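PDB 4YXT: polyketide biosynthesis 3-hydroxy-3-methylglutaryl-ACP synthase PksG from Bacillus subtilis, which catalyses the aldol condensation of an acetyl group carried on the acyl-carrier protein AcpK with a beta-ketothioester polyketide intermediate during synthesis of the antibiotic bacillaene. Local coordinates for residues Arg27-Ala32 with Trp161-Pro166; Asn57-Ile62 with Ala172-Val177; Ile74-Thr79 with Ala136-Ile141. The protein carries 1 engineered substitution. All coordinates share one frame; numbering follows the deposited sequence.

Overall arrangement
Contacts 2 and 3 lie in the interior, about 10 Å apart between centres, whereas contact 1 is a surface patch, its centre about 32 Å from that of contact 2 and about 38 Å from that of contact 3. The two buried contacts share one sheet: strand 137-145, which supplies one segment of contact 3, runs antiparallel beside strand 170-178, which supplies one of contact 2, with a probable hydrogen bond from Val-175 N to Val-140 O. Contact 3 is strand on strand, held by backbone hydrogen bonds; contact 2 is helix on strand, alanine methyls with one isoleucine and one leucine, without a hydrogen bond between its segments. Contact 1 joins a turn between helices to residues 161-166 and relies on charge, a tyrosine hydroxyl and one leucine.

Contact 1: residues Arg27-Ala32 with Trp161-Pro166; sequences RHLDTA and WSYAEP
Residues 27-32 turn from the end of helix 20-27 into the start of helix 31-37 and lie against residues 161-166, the two backbones coming closest at Leu-29 and Tyr-163, whose CA atoms are 7.6 Å apart. The phenol of Tyr-163 points at this turn, and its OH accepts a nearly straight hydrogen bond of 2.7 Å from Asp-30 N, which sits at the ring edge, in plane. Leu-29 covers one face of the same ring: its CD2 stands 4.1 Å from the Tyr-163 centroid in a CH-pi contact displaced toward the rim, while CD1 reaches Pro-166 CG at 3.9 Å. The turn itself pairs a Schellman motif, with His-28 at positive phi (70°), with an N-cap at Asp-30, whose OD1 takes the amide of Arg-33; the side chain of Arg-33 makes a cation-pi contact with Tyr-163. At the other end Arg-27, bent at chi2 (-88°), grips Glu-165 side-on. Arg-27 NE meets Glu-165 OE1 at 3.0 Å and Arg-27 NH2 meets Glu-165 OE2, also at 3.0 Å, each oxygen using its syn lone pair, with guanidinium and carboxylate only 20° from coplanar. Both groups have further partners: Glu-368 pairs with Arg-27 NH1, and Tyr-367 OH is hydrogen-bonded to Glu-165 OE2.

Contact 2: residues Asn57-Ile62 with Ala172-Val177; sequences NAAKPI and AVAVLV
Ala-58, Ala-59 and Ile-62 form the side of helix 57-62 that meets the strand, across from Ala-172, Ala-174 and Leu-176. The methyl of Ala-174 is the central piece: its CB lies 3.6 Å from Ala-59 CA and 3.7 Å from Ala-59 CB, with Ala-58 CB at 3.9 Å from it. Ala-58 CB also reaches the backbone of the strand, 3.7 Å from Ala-172 O. With so little side chain in between, the two axes approach to 6.9 Å, their directions 33° apart. This is a helix laid on the central sheet of the thiolase-like fold, and the strand is hydrogen-bonded to strands 137-145 and 5-12. Ile-62 spreads its two branches over different residues. CG1 is anti to the carbonyl carbon (chi1 -62°) and the chain runs on extended, placing Ile-62 CD1 3.5 Å from Ala-174 O; Ile-62 CG2, anti to the backbone N, touches Leu-176 CD2 at 4.1 Å as the two side chains pass alongside, running opposite ways. Val-173 and Val-175 point away from the helix, and the side chain of Val-173 lies about 10 Å from that of His-250, the probable proton donor/acceptor.

Contact 3: residues Ile74-Thr79 with Ala136-Ile141; sequences IELLIT and AKALVI
Strands 74-79 and 137-141 run side by side as parallel neighbours in the central sheet of the thiolase-like fold. Four backbone hydrogen bonds stitch them together, passing donor and acceptor back and forth: Glu-75 N to Lys-137 O (2.9 Å), Leu-139 N to Leu-76 O, Ile-78 N to Leu-139 O, and Ile-141 N to Ile-78 O. The last three run nearly along the C=O axis, but at the first the donor stands 31° out of the carbonyl plane. On one face Ile-74, Leu-77, Leu-139 and Ile-141 pack together. Leu-77 and Leu-139, both with CG anti to the backbone N, run alongside in the same direction, Leu-77 CD1 lying 4.1 Å from Leu-139 CD2. The Ile-74 side chain crosses that of Leu-139 obliquely, with Ile-74 CG2 3.9 Å from Leu-139 CB. On the other face Leu-76 CB meets Ala-138 CB at 3.7 Å. Helix 91-99 covers the first face, touching Leu-77 and Ile-141, and helix 116-130 the second, so the strands lie between helical layers. Strand 106-111 bonds to the far edge of strand 74-80. Glu-75 OE1 is hydrogen-bonded to Ser-133 OG of its own chain and forms a salt bridge with Arg-234 of the second subunit. That carboxylate is packed against the neighbouring strand's lead-in residue, with Glu-75 CD 3.7 Å from Ala-136 CB.

Contact 1: residues Arg27-Ala32 with Trp161-Pro166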
ATOM      1  N   ARG A  27      -0.833 -32.181 -19.709  1.00 45.28           N
ATOM      2  CA  ARG A  27      -1.304 -31.051 -20.493  1.00 45.72           C
ATOM      3  C   ARG A  27      -0.680 -31.034 -21.880  1.00 50.61           C
ATOM      4  O   ARG A  27      -1.044 -30.197 -22.705  1.00 47.88           O
ATOM      5  CB  ARG A  27      -0.998 -29.738 -19.766  1.00 44.33           C
ATOM      6  CG  ARG A  27      -1.789 -29.562 -18.469  1.00 42.86           C
ATOM      7  CD  ARG A  27      -3.153 -28.894 -18.650  1.00 40.51           C
ATOM      8  NE  ARG A  27      -3.699 -28.402 -17.373  1.00 39.09           N
ATOM      9  CZ  ARG A  27      -4.848 -28.792 -16.805  1.00 44.70           C
ATOM     10  NH1 ARG A  27      -5.649 -29.676 -17.402  1.00 48.24           N
ATOM     11  NH2 ARG A  27      -5.229 -28.276 -15.636  1.00 41.05           N
ATOM     12  N   HIS A  28       0.256 -31.956 -22.123  1.00 52.34           N
ATOM     13  CA  HIS A  28       0.857 -32.165 -23.444  1.00 54.71           C
ATOM     14  C   HIS A  28       1.767 -31.031 -23.891  1.00 53.33           C
ATOM     15  O   HIS A  28       1.798 -30.709 -25.075  1.00 55.23           O
ATOM     16  CB  HIS A  28      -0.208 -32.376 -24.531  1.00 55.49           C
ATOM     17  CG  HIS A  28      -1.199 -33.449 -24.212  1.00 59.56           C
ATOM     18  ND1 HIS A  28      -0.872 -34.792 -24.231  1.00 60.72           N
ATOM     19  CD2 HIS A  28      -2.510 -33.382 -23.883  1.00 56.12           C
ATOM     20  CE1 HIS A  28      -1.939 -35.503 -23.916  1.00 60.29           C
ATOM     21  NE2 HIS A  28      -2.946 -34.673 -23.704  1.00 58.52           N
ATOM     22  N   LEU A  29       2.533 -30.456 -22.973  1.00 47.56           N
ATOM     23  CA  LEU A  29       3.339 -29.300 -23.302  1.00 44.56           C
ATOM     24  C   LEU A  29       4.476 -29.710 -24.220  1.00 47.28           C
ATOM     25  O   LEU A  29       4.941 -30.842 -24.162  1.00 51.14           O
ATOM     26  CB  LEU A  29       3.890 -28.659 -22.035  1.00 43.19           C
ATOM     27  CG  LEU A  29       2.859 -28.123 -21.037  1.00 43.39           C
ATOM     28  CD1 LEU A  29       3.534 -27.296 -19.952  1.00 40.45           C
ATOM     29  CD2 LEU A  29       1.777 -27.299 -21.735  1.00 43.69           C
ATOM     30  N   ASP A  30       4.920 -28.786 -25.064  1.00 44.41           N
ATOM     31  CA  ASP A  30       6.122 -28.997 -25.841  1.00 45.12           C
ATOM     32  C   ASP A  30       7.231 -29.189 -24.842  1.00 45.91           C
ATOM     33  O   ASP A  30       7.445 -28.342 -23.991  1.00 42.16           O
ATOM     34  CB  ASP A  30       6.468 -27.777 -26.718  1.00 44.14           C
ATOM     35  CG  ASP A  30       7.828 -27.916 -27.388  1.00 45.67           C
ATOM     36  OD1 ASP A  30       8.747 -27.083 -27.176  1.00 49.13           O
ATOM     37  OD2 ASP A  30       8.004 -28.897 -28.131  1.00 51.80           O
ATOM     38  N   THR A  31       7.970 -30.273 -24.982  1.00 47.38           N
ATOM     39  CA  THR A  31       8.981 -30.637 -24.017  1.00 46.48           C
ATOM     40  C   THR A  31      10.000 -29.546 -23.820  1.00 49.82           C
ATOM     41  O   THR A  31      10.265 -29.141 -22.687  1.00 55.56           O
ATOM     42  CB  THR A  31       9.654 -31.943 -24.446  1.00 45.68           C
ATOM     43  OG1 THR A  31       8.706 -33.008 -24.280  1.00 42.94           O
ATOM     44  CG2 THR A  31      10.881 -32.225 -23.626  1.00 44.18           C
ATOM     45  N   ALA A  32      10.558 -29.053 -24.918  1.00 49.18           N
ATOM     46  CA  ALA A  32      11.598 -28.042 -24.842  1.00 49.20           C
ATOM     47  C   ALA A  32      11.092 -26.750 -24.174  1.00 49.32           C
ATOM     48  O   ALA A  32      11.828 -26.104 -23.446  1.00 47.08           O
ATOM     49  CB  ALA A  32      12.150 -27.735 -26.229  1.00 48.19           C
ATOM     50  N   TRP A 161      -0.850 -19.069 -21.884  1.00 47.07           N
ATOM     51  CA  TRP A 161      -1.583 -19.438 -20.653  1.00 44.18           C
ATOM     52  C   TRP A 161      -1.352 -20.882 -20.238  1.00 44.79           C
ATOM     53  O   TRP A 161      -1.431 -21.224 -19.057  1.00 44.93           O
ATOM     54  CB  TRP A 161      -3.085 -19.204 -20.817  1.00 42.43           C
ATOM     55  N   SER A 162      -1.074 -21.735 -21.219  1.00 48.53           N
ATOM     56  CA  SER A 162      -0.717 -23.143 -20.969  1.00 42.77           C
ATOM     57  C   SER A 162       0.654 -23.235 -20.363  1.00 40.22           C
ATOM     58  O   SER A 162       0.926 -24.105 -19.517  1.00 37.93           O
ATOM     59  CB  SER A 162      -0.715 -23.945 -22.266  1.00 44.15           C
ATOM     60  OG  SER A 162      -2.035 -24.159 -22.741  1.00 47.99           O
ATOM     61  N   TYR A 163       1.533 -22.352 -20.808  1.00 35.58           N
ATOM     62  CA  TYR A 163       2.864 -22.376 -20.294  1.00 39.25           C
ATOM     63  C   TYR A 163       3.034 -21.625 -18.972  1.00 35.32           C
ATOM     64  O   TYR A 163       4.057 -21.736 -18.333  1.00 41.90           O
ATOM     65  CB  TYR A 163       3.850 -22.010 -21.396  1.00 43.51           C
ATOM     66  CG  TYR A 163       3.877 -23.142 -22.420  1.00 47.73           C
ATOM     67  CD1 TYR A 163       4.711 -24.251 -22.248  1.00 48.06           C
ATOM     68  CD2 TYR A 163       3.006 -23.150 -23.517  1.00 50.17           C
ATOM     69  CE1 TYR A 163       4.714 -25.291 -23.171  1.00 47.49           C
ATOM     70  CE2 TYR A 163       3.014 -24.193 -24.442  1.00 46.38           C
ATOM     71  CZ  TYR A 163       3.857 -25.256 -24.258  1.00 43.91           C
ATOM     72  OH  TYR A 163       3.852 -26.294 -25.157  1.00 46.37           O
ATOM     73  N   ALA A 164       2.003 -20.924 -18.533  1.00 36.34           N
ATOM     74  CA  ALA A 164       2.050 -20.154 -17.296  1.00 37.27           C
ATOM     75  C   ALA A 164       1.693 -21.061 -16.132  1.00 35.06           C
ATOM     76  O   ALA A 164       2.304 -20.993 -15.090  1.00 32.72           O
ATOM     77  CB  ALA A 164       1.061 -18.994 -17.365  1.00 39.86           C
ATOM     78  N   GLU A 165       0.719 -21.938 -16.352  1.00 34.07           N
ATOM     79  CA  GLU A 165       0.169 -22.770 -15.296  1.00 35.04           C
ATOM     80  C   GLU A 165       1.187 -23.546 -14.449  1.00 33.14           C
ATOM     81  O   GLU A 165       0.999 -23.699 -13.258  1.00 35.77           O
ATOM     82  CB  GLU A 165      -0.793 -23.749 -15.913  1.00 34.21           C
ATOM     83  CG  GLU A 165      -1.585 -24.534 -14.919  1.00 34.48           C
ATOM     84  CD  GLU A 165      -2.278 -25.745 -15.558  1.00 37.86           C
ATOM     85  OE1 GLU A 165      -2.009 -26.054 -16.744  1.00 35.61           O
ATOM     86  OE2 GLU A 165      -3.079 -26.384 -14.848  1.00 36.08           O
ATOM     87  N   PRO A 166       2.259 -24.053 -15.060  1.00 33.11           N
ATOM     88  CA  PRO A 166       3.250 -24.719 -14.239  1.00 35.62           C
ATOM     89  C   PRO A 166       4.045 -23.819 -13.279  1.00 35.17           C
ATOM     90  O   PRO A 166       4.719 -24.337 -12.394  1.00 34.86           O
ATOM     91  CB  PRO A 166       4.209 -25.341 -15.282  1.00 36.50           C
ATOM     92  CG  PRO A 166       3.488 -25.288 -16.567  1.00 36.78           C
ATOM     93  CD  PRO A 166       2.643 -24.074 -16.478  1.00 34.85           C
TER

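Contact 2: residues Asn57-Ile62 with Ala172-Val177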
ATOM      1  N   ASN A  57       1.452 -17.974   8.790  1.00 19.91           N
ATOM      2  CA  ASN A  57       2.353 -19.152   8.767  1.00 20.74           C
ATOM      3  C   ASN A  57       3.794 -18.818   8.413  1.00 21.12           C
ATOM      4  O   ASN A  57       4.694 -19.423   8.960  1.00 21.64           O
ATOM      5  CB  ASN A  57       1.779 -20.231   7.872  1.00 20.56           C
ATOM      6  CG  ASN A  57       0.447 -20.705   8.374  1.00 19.76           C
ATOM      7  OD1 ASN A  57       0.216 -20.727   9.568  1.00 21.80           O
ATOM      8  ND2 ASN A  57      -0.431 -21.062   7.490  1.00 21.83           N
ATOM      9  N   ALA A  58       4.037 -17.839   7.544  1.00 20.78           N
ATOM     10  CA  ALA A  58       5.421 -17.422   7.326  1.00 21.70           C
ATOM     11  C   ALA A  58       6.005 -16.697   8.525  1.00 20.63           C
ATOM     12  O   ALA A  58       7.170 -16.882   8.842  1.00 24.29           O
ATOM     13  CB  ALA A  58       5.562 -16.587   6.043  1.00 22.13           C
ATOM     14  N   ALA A  59       5.243 -15.847   9.203  1.00 20.77           N
ATOM     15  CA  ALA A  59       5.850 -14.983  10.239  1.00 19.75           C
ATOM     16  C   ALA A  59       5.938 -15.629  11.615  1.00 20.41           C
ATOM     17  O   ALA A  59       6.797 -15.287  12.467  1.00 17.47           O
ATOM     18  CB  ALA A  59       5.075 -13.692  10.347  1.00 19.36           C
ATOM     19  N   LYS A  60       5.035 -16.547  11.843  1.00 20.34           N
ATOM     20  CA  LYS A  60       4.892 -17.203  13.143  1.00 24.96           C
ATOM     21  C   LYS A  60       6.241 -17.718  13.674  1.00 25.77           C
ATOM     22  O   LYS A  60       6.628 -17.407  14.840  1.00 26.67           O
ATOM     23  CB  LYS A  60       3.779 -18.259  13.038  1.00 29.12           C
ATOM     24  CG  LYS A  60       3.600 -19.242  14.219  1.00 33.72           C
ATOM     25  CD  LYS A  60       2.615 -18.734  15.257  1.00 37.17           C
ATOM     26  CE  LYS A  60       1.973 -19.873  16.030  1.00 40.51           C
ATOM     27  NZ  LYS A  60       2.956 -20.944  16.388  1.00 44.80           N
ATOM     28  N   PRO A  61       7.011 -18.438  12.828  1.00 26.55           N
ATOM     29  CA  PRO A  61       8.274 -18.918  13.335  1.00 27.64           C
ATOM     30  C   PRO A  61       9.273 -17.818  13.696  1.00 27.35           C
ATOM     31  O   PRO A  61      10.104 -17.997  14.588  1.00 28.41           O
ATOM     32  CB  PRO A  61       8.779 -19.824  12.202  1.00 27.65           C
ATOM     33  CG  PRO A  61       7.510 -20.364  11.587  1.00 27.14           C
ATOM     34  CD  PRO A  61       6.624 -19.152  11.596  1.00 28.15           C
ATOM     35  N   ILE A  62       9.172 -16.676  13.037  1.00 25.71           N
ATOM     36  CA  ILE A  62       9.976 -15.554  13.413  1.00 25.69           C
ATOM     37  C   ILE A  62       9.515 -15.061  14.755  1.00 27.95           C
ATOM     38  O   ILE A  62      10.302 -14.934  15.674  1.00 28.26           O
ATOM     39  CB  ILE A  62       9.888 -14.406  12.415  1.00 26.07           C
ATOM     40  CG1 ILE A  62      10.411 -14.850  11.048  1.00 25.04           C
ATOM     41  CG2 ILE A  62      10.720 -13.245  12.955  1.00 25.88           C
ATOM     42  CD1 ILE A  62      10.364 -13.740  10.007  1.00 28.09           C
ATOM     43  N   ALA A 172       4.315 -17.070   0.758  1.00 21.53           N
ATOM     44  CA  ALA A 172       4.482 -15.858   1.528  1.00 20.12           C
ATOM     45  C   ALA A 172       5.837 -15.896   2.122  1.00 18.57           C
ATOM     46  O   ALA A 172       6.368 -16.978   2.408  1.00 17.80           O
ATOM     47  CB  ALA A 172       3.411 -15.683   2.610  1.00 20.42           C
ATOM     48  N   VAL A 173       6.434 -14.722   2.216  1.00 18.14           N
ATOM     49  CA  VAL A 173       7.698 -14.535   2.899  1.00 18.52           C
ATOM     50  C   VAL A 173       7.558 -13.378   3.914  1.00 19.92           C
ATOM     51  O   VAL A 173       7.067 -12.288   3.570  1.00 19.95           O
ATOM     52  CB  VAL A 173       8.866 -14.178   1.947  1.00 18.20           C
ATOM     53  CG1 VAL A 173      10.198 -14.083   2.712  1.00 18.32           C
ATOM     54  CG2 VAL A 173       9.048 -15.182   0.837  1.00 18.88           C
ATOM     55  N   ALA A 174       8.007 -13.608   5.142  1.00 17.86           N
ATOM     56  CA  ALA A 174       7.853 -12.638   6.181  1.00 18.23           C
ATOM     57  C   ALA A 174       9.246 -12.212   6.506  1.00 18.34           C
ATOM     58  O   ALA A 174      10.142 -13.052   6.617  1.00 20.93           O
ATOM     59  CB  ALA A 174       7.165 -13.265   7.383  1.00 18.99           C
ATOM     60  N   VAL A 175       9.454 -10.915   6.640  1.00 19.11           N
ATOM     61  CA  VAL A 175      10.752 -10.342   6.837  1.00 18.86           C
ATOM     62  C   VAL A 175      10.654  -9.380   8.039  1.00 23.09           C
ATOM     63  O   VAL A 175       9.900  -8.413   7.981  1.00 21.70           O
ATOM     64  CB  VAL A 175      11.174  -9.525   5.591  1.00 19.33           C
ATOM     65  CG1 VAL A 175      12.483  -8.787   5.820  1.00 21.29           C
ATOM     66  CG2 VAL A 175      11.308 -10.345   4.299  1.00 18.64           C
ATOM     67  N   LEU A 176      11.457  -9.636   9.082  1.00 22.31           N
ATOM     68  CA  LEU A 176      11.625  -8.784  10.234  1.00 21.40           C
ATOM     69  C   LEU A 176      12.771  -7.832  10.047  1.00 20.94           C
ATOM     70  O   LEU A 176      13.866  -8.248   9.808  1.00 21.57           O
ATOM     71  CB  LEU A 176      11.949  -9.640  11.461  1.00 21.47           C
ATOM     72  CG  LEU A 176      11.971  -8.910  12.814  1.00 21.00           C
ATOM     73  CD1 LEU A 176      10.578  -8.536  13.315  1.00 20.40           C
ATOM     74  CD2 LEU A 176      12.691  -9.790  13.829  1.00 22.30           C
ATOM     75  N   VAL A 177      12.505  -6.539  10.177  1.00 20.19           N
ATOM     76  CA  VAL A 177      13.415  -5.500   9.815  1.00 20.22           C
ATOM     77  C   VAL A 177      13.712  -4.735  11.102  1.00 23.13           C
ATOM     78  O   VAL A 177      12.798  -4.423  11.920  1.00 24.03           O
ATOM     79  CB  VAL A 177      12.809  -4.580   8.726  1.00 20.95           C
ATOM     80  CG1 VAL A 177      13.744  -3.459   8.348  1.00 20.66           C
ATOM     81  CG2 VAL A 177      12.412  -5.381   7.478  1.00 20.31           C
TER

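Contact 3: residues Ile74-Thr79 with Ala136-Ile141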
ATOM      1  N   ILE A  74       7.843  -4.633  17.583  1.00 25.62           N
ATOM      2  CA  ILE A  74       7.324  -4.557  16.220  1.00 26.79           C
ATOM      3  C   ILE A  74       6.320  -3.403  16.230  1.00 25.32           C
ATOM      4  O   ILE A  74       5.251  -3.537  16.830  1.00 29.30           O
ATOM      5  CB  ILE A  74       6.467  -5.744  15.686  1.00 28.57           C
ATOM      6  CG1 ILE A  74       7.043  -7.138  15.913  1.00 30.83           C
ATOM      7  CG2 ILE A  74       6.226  -5.540  14.185  1.00 27.31           C
ATOM      8  CD1 ILE A  74       8.455  -7.338  15.512  1.00 32.29           C
ATOM      9  N   GLU A  75       6.640  -2.305  15.573  1.00 21.46           N
ATOM     10  CA  GLU A  75       5.695  -1.197  15.460  1.00 23.12           C
ATOM     11  C   GLU A  75       5.199  -0.803  14.048  1.00 21.67           C
ATOM     12  O   GLU A  75       4.495   0.166  13.919  1.00 20.39           O
ATOM     13  CB  GLU A  75       6.348  -0.017  16.069  1.00 24.41           C
ATOM     14  CG  GLU A  75       6.274  -0.111  17.553  1.00 28.73           C
ATOM     15  CD  GLU A  75       7.139   0.913  18.177  1.00 31.06           C
ATOM     16  OE1 GLU A  75       7.236   2.039  17.617  1.00 36.61           O
ATOM     17  OE2 GLU A  75       7.737   0.556  19.183  1.00 36.51           O
ATOM     18  N   LEU A  76       5.604  -1.544  13.019  1.00 21.97           N
ATOM     19  CA  LEU A  76       5.138  -1.379  11.652  1.00 22.81           C
ATOM     20  C   LEU A  76       4.839  -2.747  11.114  1.00 20.93           C
ATOM     21  O   LEU A  76       5.713  -3.581  11.095  1.00 22.13           O
ATOM     22  CB  LEU A  76       6.232  -0.692  10.824  1.00 23.17           C
ATOM     23  CG  LEU A  76       6.025  -0.413   9.342  1.00 23.69           C
ATOM     24  CD1 LEU A  76       4.815   0.459   9.086  1.00 27.23           C
ATOM     25  CD2 LEU A  76       7.254   0.300   8.797  1.00 25.19           C
ATOM     26  N   LEU A  77       3.600  -3.010  10.727  1.00 20.86           N
ATOM     27  CA  LEU A  77       3.286  -4.215  10.042  1.00 21.10           C
ATOM     28  C   LEU A  77       2.790  -3.848   8.631  1.00 21.06           C
ATOM     29  O   LEU A  77       1.819  -3.109   8.497  1.00 22.65           O
ATOM     30  CB  LEU A  77       2.213  -5.011  10.821  1.00 21.56           C
ATOM     31  CG  LEU A  77       1.640  -6.192  10.005  1.00 21.23           C
ATOM     32  CD1 LEU A  77       2.663  -7.214   9.600  1.00 22.57           C
ATOM     33  CD2 LEU A  77       0.519  -6.893  10.718  1.00 22.85           C
ATOM     34  N   ILE A  78       3.439  -4.351   7.596  1.00 18.76           N
ATOM     35  CA  ILE A  78       3.094  -3.984   6.219  1.00 18.36           C
ATOM     36  C   ILE A  78       2.882  -5.273   5.490  1.00 20.50           C
ATOM     37  O   ILE A  78       3.792  -6.092   5.448  1.00 22.17           O
ATOM     38  CB  ILE A  78       4.217  -3.201   5.492  1.00 19.49           C
ATOM     39  CG1 ILE A  78       4.474  -1.834   6.165  1.00 20.40           C
ATOM     40  CG2 ILE A  78       3.914  -2.993   3.998  1.00 17.88           C
ATOM     41  CD1 ILE A  78       5.651  -1.080   5.551  1.00 20.95           C
ATOM     42  N   THR A  79       1.704  -5.448   4.896  1.00 20.55           N
ATOM     43  CA  THR A  79       1.444  -6.597   4.087  1.00 21.27           C
ATOM     44  C   THR A  79       1.506  -6.166   2.638  1.00 19.18           C
ATOM     45  O   THR A  79       0.929  -5.151   2.253  1.00 20.33           O
ATOM     46  CB  THR A  79       0.139  -7.326   4.497  1.00 23.22           C
ATOM     47  OG1 THR A  79       0.256  -7.776   5.845  1.00 25.28           O
ATOM     48  CG2 THR A  79      -0.029  -8.624   3.712  1.00 26.37           C
ATOM     49  N   ALA A 136      12.766   0.317  17.622  1.00 21.67           N
ATOM     50  CA  ALA A 136      11.557  -0.365  17.050  1.00 21.05           C
ATOM     51  C   ALA A 136      11.915  -1.316  15.904  1.00 21.03           C
ATOM     52  O   ALA A 136      12.965  -1.266  15.319  1.00 19.63           O
ATOM     53  CB  ALA A 136      10.504   0.637  16.593  1.00 21.78           C
ATOM     54  N   LYS A 137      10.999  -2.187  15.565  1.00 22.11           N
ATOM     55  CA  LYS A 137      11.230  -3.088  14.449  1.00 22.25           C
ATOM     56  C   LYS A 137      10.014  -2.965  13.523  1.00 20.57           C
ATOM     57  O   LYS A 137       8.990  -2.355  13.874  1.00 21.77           O
ATOM     58  CB  LYS A 137      11.395  -4.504  15.020  1.00 22.49           C
ATOM     59  CG  LYS A 137      12.704  -4.745  15.709  1.00 22.67           C
ATOM     60  CD  LYS A 137      12.598  -5.635  16.923  1.00 25.28           C
ATOM     61  CE  LYS A 137      13.696  -6.680  17.027  1.00 25.87           C
ATOM     62  NZ  LYS A 137      15.082  -6.131  17.027  1.00 24.84           N
ATOM     63  N   ALA A 138      10.139  -3.516  12.343  1.00 20.31           N
ATOM     64  CA  ALA A 138       9.032  -3.640  11.416  1.00 19.42           C
ATOM     65  C   ALA A 138       8.989  -5.073  10.953  1.00 19.09           C
ATOM     66  O   ALA A 138      10.024  -5.746  10.809  1.00 19.63           O
ATOM     67  CB  ALA A 138       9.259  -2.717  10.220  1.00 21.53           C
ATOM     68  N   LEU A 139       7.785  -5.520  10.657  1.00 19.71           N
ATOM     69  CA  LEU A 139       7.527  -6.772  10.017  1.00 19.62           C
ATOM     70  C   LEU A 139       6.865  -6.511   8.645  1.00 20.33           C
ATOM     71  O   LEU A 139       5.890  -5.792   8.554  1.00 18.49           O
ATOM     72  CB  LEU A 139       6.594  -7.549  10.902  1.00 19.02           C
ATOM     73  CG  LEU A 139       6.308  -8.986  10.518  1.00 17.31           C
ATOM     74  CD1 LEU A 139       7.547  -9.871  10.356  1.00 17.05           C
ATOM     75  CD2 LEU A 139       5.439  -9.516  11.599  1.00 17.78           C
ATOM     76  N   VAL A 140       7.483  -7.033   7.586  1.00 19.01           N
ATOM     77  CA  VAL A 140       6.974  -6.917   6.258  1.00 18.73           C
ATOM     78  C   VAL A 140       6.707  -8.332   5.861  1.00 18.92           C
ATOM     79  O   VAL A 140       7.556  -9.213   6.036  1.00 17.11           O
ATOM     80  CB  VAL A 140       8.003  -6.302   5.269  1.00 18.69           C
ATOM     81  CG1 VAL A 140       7.418  -6.190   3.880  1.00 17.99           C
ATOM     82  CG2 VAL A 140       8.452  -4.944   5.729  1.00 18.46           C
ATOM     83  N   ILE A 141       5.527  -8.533   5.315  1.00 17.93           N
ATOM     84  CA  ILE A 141       5.085  -9.813   4.911  1.00 18.99           C
ATOM     85  C   ILE A 141       4.551  -9.678   3.467  1.00 18.98           C
ATOM     86  O   ILE A 141       3.605  -8.977   3.229  1.00 19.14           O
ATOM     87  CB  ILE A 141       3.936 -10.276   5.815  1.00 20.48           C
ATOM     88  CG1 ILE A 141       4.409 -10.415   7.254  1.00 20.32           C
ATOM     89  CG2 ILE A 141       3.369 -11.592   5.292  1.00 19.31           C
ATOM     90  CD1 ILE A 141       3.382 -11.059   8.170  1.00 22.20           C
TER